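Local coordinates for uncharacterized protein Y57A10A.28 (Caenorhabditis elegans, PDB 5EIK), which forms a homotrimeric potassium channel of intracellular membranes that binds phosphatidylinositol 4,5-bisphosphate and may supply counter-ion current during calcium release, at residues A[74-77]-A[78-82]; A[201-204]-A[205-209]; A[152-155]-A[156-160]. All coordinates share one frame; numbering follows the deposited sequence.

Interaction 1 of 3, residues A[74-77]-A[78-82]. With PT5 ([(2R)-1-octadecanoyloxy-3-[oxidanyl-[(1R,2R,3S,4R,5R,6S)-2,3,6-tris(oxidanyl)-4,5-diphosphonooxy-cyclohexyl]oxy-phospho ryl]oxy-propan-2-yl] (8Z)-icosa-5,8,11,14-tetraenoate), chain B.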
# COMPACT_ATOMS: atom_id res chain seq x y z
N SER A 74 -6.27 -12.67 4.45
CA SER A 74 -4.94 -13.26 4.52
C SER A 74 -3.87 -12.33 3.96
O SER A 74 -2.74 -12.30 4.46
CB SER A 74 -4.90 -14.60 3.77
OG SER A 74 -5.83 -15.51 4.32
N PHE A 75 -4.22 -11.57 2.92
CA PHE A 75 -3.25 -10.64 2.35
C PHE A 75 -2.98 -9.51 3.33
O PHE A 75 -1.83 -9.14 3.55
CB PHE A 75 -3.75 -10.05 1.03
CG PHE A 75 -3.73 -11.02 -0.11
CD1 PHE A 75 -2.54 -11.63 -0.49
CD2 PHE A 75 -4.89 -11.32 -0.81
CE1 PHE A 75 -2.50 -12.52 -1.57
CE2 PHE A 75 -4.87 -12.20 -1.88
CZ PHE A 75 -3.67 -12.80 -2.26
N LEU A 76 -4.04 -8.97 3.94
CA LEU A 76 -3.85 -7.89 4.89
C LEU A 76 -3.04 -8.39 6.09
O LEU A 76 -2.14 -7.70 6.58
CB LEU A 76 -5.21 -7.36 5.36
CG LEU A 76 -5.14 -6.11 6.25
CD1 LEU A 76 -4.22 -5.08 5.62
CD2 LEU A 76 -6.55 -5.55 6.43
N SER A 77 -3.37 -9.59 6.55
CA SER A 77 -2.67 -10.18 7.67
C SER A 77 -1.18 -10.27 7.38
O SER A 77 -0.37 -9.82 8.18
CB SER A 77 -3.23 -11.58 7.97
OG SER A 77 -2.52 -12.20 9.03
N CYS A 78 -0.80 -10.82 6.22
CA CYS A 78 0.62 -10.93 5.87
C CYS A 78 1.25 -9.54 5.81
O CYS A 78 2.37 -9.34 6.27
CB CYS A 78 0.79 -11.64 4.51
SG CYS A 78 0.30 -13.39 4.49
N PHE A 79 0.51 -8.59 5.25
CA PHE A 79 1.00 -7.23 5.16
C PHE A 79 1.35 -6.69 6.55
O PHE A 79 2.41 -6.12 6.75
CB PHE A 79 -0.06 -6.34 4.50
CG PHE A 79 0.30 -4.88 4.49
CD1 PHE A 79 1.31 -4.40 3.68
CD2 PHE A 79 -0.38 -3.99 5.32
CE1 PHE A 79 1.66 -3.04 3.70
CE2 PHE A 79 -0.03 -2.64 5.35
CZ PHE A 79 0.98 -2.17 4.53
N LEU A 80 0.46 -6.88 7.52
CA LEU A 80 0.70 -6.39 8.87
C LEU A 80 1.87 -7.06 9.58
O LEU A 80 2.62 -6.41 10.31
CB LEU A 80 -0.56 -6.55 9.73
CG LEU A 80 -1.82 -5.84 9.23
CD1 LEU A 80 -2.94 -6.14 10.20
CD2 LEU A 80 -1.58 -4.34 9.11
N LEU A 81 2.03 -8.36 9.36
CA LEU A 81 3.09 -9.11 10.01
C LEU A 81 4.42 -9.12 9.27
O LEU A 81 5.40 -9.67 9.76
CB LEU A 81 2.63 -10.55 10.25
CG LEU A 81 1.40 -10.63 11.17
CD1 LEU A 81 0.87 -12.05 11.20
CD2 LEU A 81 1.78 -10.14 12.56
N GLY A 82 4.46 -8.50 8.10
CA GLY A 82 5.70 -8.46 7.34
C GLY A 82 6.05 -9.77 6.66
O GLY A 82 7.21 -10.04 6.38
O12 PT5 B . -16.23 -0.66 7.32
P1 PT5 B . -15.03 -1.03 6.46
O13 PT5 B . -13.70 -1.73 7.33
O11 PT5 B . -14.35 0.23 5.65
O6 PT5 B . -17.56 -2.46 3.87
O1 PT5 B . -15.32 -2.11 5.36
C1 PT5 B . -16.15 -3.25 5.62
C6 PT5 B . -16.77 -3.57 4.29
C2 PT5 B . -15.36 -4.50 6.15
O2 PT5 B . -14.28 -4.82 5.25
C3 PT5 B . -16.29 -5.75 6.23
O3 PT5 B . -15.50 -6.87 6.60
C4 PT5 B . -16.96 -6.05 4.91
O4 PT5 B . -17.94 -7.03 5.09
P4 PT5 B . -17.78 -8.50 4.40
O41 PT5 B . -17.56 -8.43 2.80
O42 PT5 B . -19.10 -9.39 4.69
O43 PT5 B . -16.58 -9.17 5.00
C5 PT5 B . -17.67 -4.82 4.31
O5 PT5 B . -18.03 -5.14 2.97
P5 PT5 B . -19.62 -5.36 2.68
O52 PT5 B . -20.49 -5.49 4.01
O51 PT5 B . -20.15 -4.09 1.71
O53 PT5 B . -19.55 -6.73 1.74
C7 PT5 B . -12.40 -1.90 6.69
C8 PT5 B . -11.34 -1.48 7.73
C9 PT5 B . -10.89 0.02 7.63
O16 PT5 B . -10.15 -2.35 7.56
C10 PT5 B . -9.98 -3.32 8.50
O17 PT5 B . -10.58 -4.38 8.51
O18 PT5 B . -9.40 0.08 7.58
C11 PT5 B . -8.67 1.26 7.96
O19 PT5 B . -9.08 2.16 8.75
C12 PT5 B . -8.95 -2.97 9.57
C13 PT5 B . -7.78 -3.96 9.81
C14 PT5 B . -6.87 -3.47 10.96
C15 PT5 B . -5.55 -2.85 10.47
C16 PT5 B . -4.54 -2.57 11.62
C17 PT5 B . -3.74 -1.24 11.42
C18 PT5 B . -2.25 -1.37 11.76
C19 PT5 B . -1.33 -0.68 11.25
C20 PT5 B . -0.68 -0.42 9.88
C21 PT5 B . -1.17 0.83 9.12
C22 PT5 B . -0.71 0.86 7.65
C23 PT5 B . -0.23 2.25 7.19
C24 PT5 B . 1.14 2.22 6.48
C31 PT5 B . -7.29 1.32 7.29
C32 PT5 B . -6.22 0.48 8.05
C33 PT5 B . -4.85 0.43 7.32
C34 PT5 B . -4.66 -0.80 6.40
C35 PT5 B . -3.33 -0.92 5.51
C36 PT5 B . -3.29 -0.58 4.17
C37 PT5 B . -2.01 0.06 3.59
C38 PT5 B . -1.77 -0.58 2.31
C39 PT5 B . -1.94 -0.03 0.97
C40 PT5 B . -3.32 0.21 0.43
C25 PT5 B . 1.01 2.32 4.94
C26 PT5 B . 2.34 2.05 4.22
C41 PT5 B . -3.79 1.67 0.30
C42 PT5 B . -5.27 1.77 -0.11
C43 PT5 B . -6.23 1.85 1.08

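Interaction 2 of 3, residues A[201-204]-A[205-209]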
# COMPACT_ATOMS: atom_id res chain seq x y z
N ALA A 201 -15.32 -9.64 18.45
CA ALA A 201 -14.96 -11.04 18.39
C ALA A 201 -13.46 -11.22 18.60
O ALA A 201 -13.01 -12.13 19.31
CB ALA A 201 -15.36 -11.64 17.03
N SER A 202 -12.68 -10.35 17.99
CA SER A 202 -11.22 -10.43 18.10
C SER A 202 -10.75 -10.18 19.52
O SER A 202 -9.88 -10.90 20.04
CB SER A 202 -10.57 -9.43 17.15
OG SER A 202 -9.18 -9.66 17.08
N ILE A 203 -11.30 -9.15 20.16
CA ILE A 203 -10.94 -8.83 21.54
C ILE A 203 -11.27 -10.04 22.41
O ILE A 203 -10.44 -10.51 23.20
CB ILE A 203 -11.74 -7.61 22.04
CG1 ILE A 203 -11.17 -6.33 21.42
CG2 ILE A 203 -11.72 -7.56 23.56
CD1 ILE A 203 -12.00 -5.11 21.70
N VAL A 204 -12.48 -10.55 22.25
CA VAL A 204 -12.96 -11.70 23.02
C VAL A 204 -12.06 -12.92 22.88
O VAL A 204 -11.77 -13.58 23.87
CB VAL A 204 -14.40 -12.07 22.59
CG1 VAL A 204 -14.77 -13.46 23.11
CG2 VAL A 204 -15.37 -11.03 23.13
N PHE A 205 -11.62 -13.22 21.67
CA PHE A 205 -10.75 -14.37 21.46
C PHE A 205 -9.37 -14.12 22.02
O PHE A 205 -8.69 -15.04 22.46
CB PHE A 205 -10.64 -14.71 19.96
CG PHE A 205 -11.90 -15.25 19.35
CD1 PHE A 205 -12.79 -16.01 20.12
CD2 PHE A 205 -12.18 -15.04 18.01
CE1 PHE A 205 -13.93 -16.55 19.55
CE2 PHE A 205 -13.32 -15.58 17.43
CZ PHE A 205 -14.21 -16.34 18.20
N THR A 206 -8.95 -12.86 21.99
CA THR A 206 -7.64 -12.52 22.51
C THR A 206 -7.67 -12.72 24.02
O THR A 206 -6.81 -13.40 24.58
CB THR A 206 -7.27 -11.06 22.18
OG1 THR A 206 -7.12 -10.92 20.77
CG2 THR A 206 -5.96 -10.67 22.86
N LEU A 207 -8.68 -12.13 24.66
CA LEU A 207 -8.84 -12.26 26.11
C LEU A 207 -8.91 -13.74 26.48
O LEU A 207 -8.25 -14.20 27.42
CB LEU A 207 -10.13 -11.58 26.57
CG LEU A 207 -10.15 -10.05 26.53
CD1 LEU A 207 -11.51 -9.57 26.99
CD2 LEU A 207 -9.05 -9.50 27.41
N GLU A 208 -9.72 -14.46 25.72
CA GLU A 208 -9.91 -15.89 25.93
C GLU A 208 -8.57 -16.61 25.88
O GLU A 208 -8.32 -17.53 26.66
CB GLU A 208 -10.85 -16.41 24.85
CG GLU A 208 -11.36 -17.80 25.09
CD GLU A 208 -12.45 -18.18 24.12
OE1 GLU A 208 -12.15 -18.29 22.91
OE2 GLU A 208 -13.60 -18.36 24.56
N ARG A 209 -7.71 -16.19 24.96
CA ARG A 209 -6.39 -16.78 24.79
C ARG A 209 -5.47 -16.50 25.97
O ARG A 209 -4.49 -17.23 26.20
CB ARG A 209 -5.74 -16.25 23.52
CG ARG A 209 -6.27 -16.87 22.25
CD ARG A 209 -5.60 -18.20 21.99
NE ARG A 209 -6.28 -18.95 20.95
CZ ARG A 209 -5.95 -20.18 20.58
NH1 ARG A 209 -4.93 -20.80 21.17
NH2 ARG A 209 -6.64 -20.80 19.63

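Interaction 3 of 3, residues A[152-155]-A[156-160]. With DMU (decyl-beta-D-maltopyranoside), chain M.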
# COMPACT_ATOMS: atom_id res chain seq x y z
N SER A 152 1.91 -9.04 22.87
CA SER A 152 1.32 -7.89 22.20
C SER A 152 -0.17 -8.07 21.98
O SER A 152 -0.59 -8.51 20.91
CB SER A 152 2.03 -7.67 20.86
OG SER A 152 3.43 -7.61 21.04
N TYR A 153 -0.95 -7.74 23.00
CA TYR A 153 -2.40 -7.86 22.94
C TYR A 153 -3.02 -7.09 21.78
O TYR A 153 -3.94 -7.56 21.11
CB TYR A 153 -3.04 -7.36 24.24
CG TYR A 153 -3.00 -8.34 25.39
CD1 TYR A 153 -1.82 -8.97 25.78
CD2 TYR A 153 -4.15 -8.60 26.14
CE1 TYR A 153 -1.78 -9.82 26.88
CE2 TYR A 153 -4.13 -9.44 27.25
CZ TYR A 153 -2.93 -10.04 27.62
OH TYR A 153 -2.90 -10.86 28.72
N LEU A 154 -2.51 -5.88 21.54
CA LEU A 154 -3.01 -5.03 20.49
C LEU A 154 -2.79 -5.65 19.11
O LEU A 154 -3.71 -5.72 18.31
CB LEU A 154 -2.34 -3.67 20.56
CG LEU A 154 -3.05 -2.54 19.81
CD1 LEU A 154 -4.54 -2.58 20.12
CD2 LEU A 154 -2.44 -1.21 20.22
N VAL A 155 -1.57 -6.10 18.85
CA VAL A 155 -1.26 -6.73 17.58
C VAL A 155 -2.18 -7.94 17.36
O VAL A 155 -2.72 -8.14 16.26
CB VAL A 155 0.21 -7.20 17.53
CG1 VAL A 155 0.47 -7.96 16.24
CG2 VAL A 155 1.13 -6.01 17.61
N GLN A 156 -2.35 -8.74 18.40
CA GLN A 156 -3.20 -9.92 18.34
C GLN A 156 -4.62 -9.54 17.93
O GLN A 156 -5.24 -10.20 17.09
CB GLN A 156 -3.20 -10.61 19.70
CG GLN A 156 -1.86 -11.23 20.07
CD GLN A 156 -1.75 -11.54 21.55
OE1 GLN A 156 -2.76 -11.59 22.25
NE2 GLN A 156 -0.54 -11.77 22.03
N ILE A 157 -5.15 -8.47 18.51
CA ILE A 157 -6.49 -8.05 18.18
C ILE A 157 -6.58 -7.55 16.74
O ILE A 157 -7.44 -7.99 15.97
CB ILE A 157 -6.97 -6.96 19.16
CG1 ILE A 157 -7.08 -7.55 20.56
CG2 ILE A 157 -8.33 -6.44 18.76
CD1 ILE A 157 -7.32 -6.51 21.65
N LEU A 158 -5.67 -6.66 16.36
CA LEU A 158 -5.68 -6.11 15.01
C LEU A 158 -5.55 -7.20 13.94
O LEU A 158 -6.22 -7.15 12.91
CB LEU A 158 -4.57 -5.07 14.86
CG LEU A 158 -4.76 -3.89 15.82
CD1 LEU A 158 -3.57 -2.95 15.74
CD2 LEU A 158 -6.06 -3.17 15.49
N VAL A 159 -4.69 -8.18 14.19
CA VAL A 159 -4.53 -9.26 13.23
C VAL A 159 -5.85 -10.03 13.10
O VAL A 159 -6.27 -10.38 11.99
CB VAL A 159 -3.39 -10.22 13.66
CG1 VAL A 159 -3.44 -11.51 12.84
CG2 VAL A 159 -2.04 -9.53 13.46
N GLY A 160 -6.52 -10.26 14.23
CA GLY A 160 -7.78 -10.97 14.21
C GLY A 160 -8.80 -10.20 13.39
O GLY A 160 -9.56 -10.79 12.61
C1 DMU M . -15.59 0.59 11.83
C2 DMU M . -16.63 0.79 10.71
C3 DMU M . -16.36 2.14 9.96
C4 DMU M . -14.87 2.23 9.55
O5 DMU M . -13.97 1.99 10.68
C6 DMU M . -14.16 0.68 11.25
O7 DMU M . -17.17 2.24 8.75
O16 DMU M . -13.21 0.48 12.32
C18 DMU M . -12.13 -0.32 11.81
C19 DMU M . -10.98 -0.35 12.83
C22 DMU M . -11.35 -1.24 14.01
C25 DMU M . -10.49 -0.87 15.22
C28 DMU M . -9.53 -2.03 15.57
C31 DMU M . -9.55 -2.36 17.08
C34 DMU M . -9.40 -1.09 17.95
C37 DMU M . -9.70 -1.46 19.42
C40 DMU M . -8.44 -2.09 20.05
C43 DMU M . -8.50 -1.95 21.57
O49 DMU M . -15.79 -0.70 12.45
O55 DMU M . -17.93 0.84 11.32
C57 DMU M . -14.60 3.63 8.98
O61 DMU M . -13.41 3.59 8.19
C5 DMU M . -19.32 2.70 7.83
C7 DMU M . -18.78 3.41 6.57
C8 DMU M . -18.46 4.83 6.88
C9 DMU M . -17.59 4.99 8.11
O1 DMU M . -18.09 4.28 9.28
C10 DMU M . -18.37 2.83 9.01
O2 DMU M . -17.99 5.42 5.76
O3 DMU M . -19.51 1.34 7.63
O4 DMU M . -19.74 3.24 5.51
C11 DMU M . -17.34 6.42 8.37
O6 DMU M . -16.40 6.63 9.45

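Interaction 1 of 3, residues A[74-77]-A[78-82]
Four consecutive backbone bonds tie Ser-74, Phe-75, Leu-76 and Ser-77 to Cys-78, Phe-79, Leu-80 and Leu-81, the i to i+4 pattern of an alpha-helix. They build the last turns of helix 72-81, the second half of the discontinuous second transmembrane helix, which ends at Gly-82 in a Schellman motif. Leu-80 N, for example, lies 2.9 Å from Leu-76 O. Gly-82, with a positive phi of 75°, turns its N back to Cys-78 O (2.9 Å) and Phe-79 O, both weak bonds.

The side chains sort themselves round this frame. Cys-78 carries SG beside its own backbone N (chi1 -67°), and this lays the sulfur back over the preceding turn, 3.2 Å from Ser-74 O. On the lipid-facing flank, Leu-76 and Phe-79 both place CG anti to the backbone N, and one branch of the leucine, CD1, meets the ring obliquely at Phe-79 CD2 (4.0 Å). The other branch serves the lipid: Leu-76 CD2 lies 3.9 Å from C13 of one acyl chain of the bound phosphoinositide PT5. Its second chain runs past the far end of the Phe-79 ring, and Leu-80 CD2 meets the first chain farther down, so both tails run along this flank. Arg-134 and Lys-130 hold the PT5 molecule by hydrogen bonds.

Subunits meet here too: the Phe-79 ring packs on Phe-79 of the third subunit, while Leu-80 packs on Ile-86 of the second and is hydrogen-bonded to that subunit through its backbone. The closest approach to this PT5 molecule is made by the ring, with Phe-79 CE2 3.7 Å from PT5 C35.

Interaction 2 of 3, residues A[201-204]-A[205-209]
Ile-203 and Leu-207, one helical turn apart, lie side by side and point the same way, with Ile-203 CG2 resting 4.0 Å from Leu-207 CD1. The beta-branch does the touching, since CG2 stands opposite the backbone N of Ile-203 while CG1 lies beside that nitrogen.

Phe-205 takes a different course. Its ring folds back toward the preceding turn (chi1 -69°) and presents one face to a carbonyl oxygen: Ala-201 O sits over it, 3.3 Å from Phe-205 CG. That oxygen also accepts the backbone bond from Phe-205 N, and the ring reaches on to the methyl of Ala-201 at its CE2 corner. Beyond the turn, Phe-205 packs against Ile-138 of helix 120-148.

On another flank Thr-206 turns its hydroxyl back as well. Thr-206 OG1 donates to Ser-202 O at 2.9 Å, standing 37° out of the carbonyl plane, while Thr-206 N approaches the same oxygen from the opposite face. Two donors thus grip one carbonyl, and the buried hydroxyl is satisfied without leaving its own helix. Ser-202 OG looks outward instead, to Ile-157 O of helix 153-165.

Such a threonine-to-carbonyl i to i-4 bond is common in transmembrane helices, where it satisfies a hydroxyl within the helix; here that helix is the sixth, 194-209, packed among helices 120-148, 153-165 and 218-238 of the TRIC fold.

Interaction 3 of 3, residues A[152-155]-A[156-160]
Backbone hydrogen bonds join Ser-152, Tyr-153, Leu-154 and Val-155 to Gln-156, Ile-157, Leu-158 and Val-159 and open helix 153-165, the first half of the discontinuous fifth transmembrane helix. Ser-152 occupies the N-cap position, although its side chain makes no capping bond. Its carbonyl supplies the first i to i+4 link, with Gln-156 N 3.1 Å from Ser-152 O.

The polar side chain that crosses back over the first turn is that of Gln-156. With CG beside the backbone N (chi1 -68°) and the chain then extended, it brings Gln-156 CG within 3.1 Å of Ser-152 O. The amide spends its polar atoms outside this turn: OE1 accepts from His-210 NE2, and NE2 donates to Tyr-149 O in the preceding loop. Both ends of a buried amide are thereby satisfied, and its rotation is fixed. His-210 also stacks on the ring of Tyr-153.

Apolar contacts form two i to i+4 pairs, each with its side chains at an angle to one another. Val-155 CG1 meets Val-159 CG2 at 4.1 Å, and the same separation parts Leu-154 CG from Leu-158 CD1. Several of these groups also face the second subunit, where Val-155 packs on Ile-86 and Leu-158 on Leu-89 of that copy. The two leucines share a further partner, the decyl tail of a bound maltoside detergent, which passes Leu-154 CD1 at C40 (3.9 Å) and comes closest where Leu-158 CD2 touches C28 at 3.7 Å.

Each contact is local, closing only a helical turn, and the three follow in series along the chain without nesting or crossing: interaction 1 on helix 72-81, interaction 3 on helix 153-165, interaction 2 on helix 194-209. In space, interaction 3 lies between and touches both others. Toward interaction 1 the join is apolar, Leu-81 CD2 meeting Val-159 CG2 at 4.0 Å; toward interaction 2 a polar link is accompanied by packing of Thr-206 CG2 on Gln-156 OE1 (3.4 Å). Interactions 1 and 2 stay about 10 Å apart at their nearest atoms. Interactions 1 and 3 also touch the second subunit, connecting this row of transmembrane helices to the trimer.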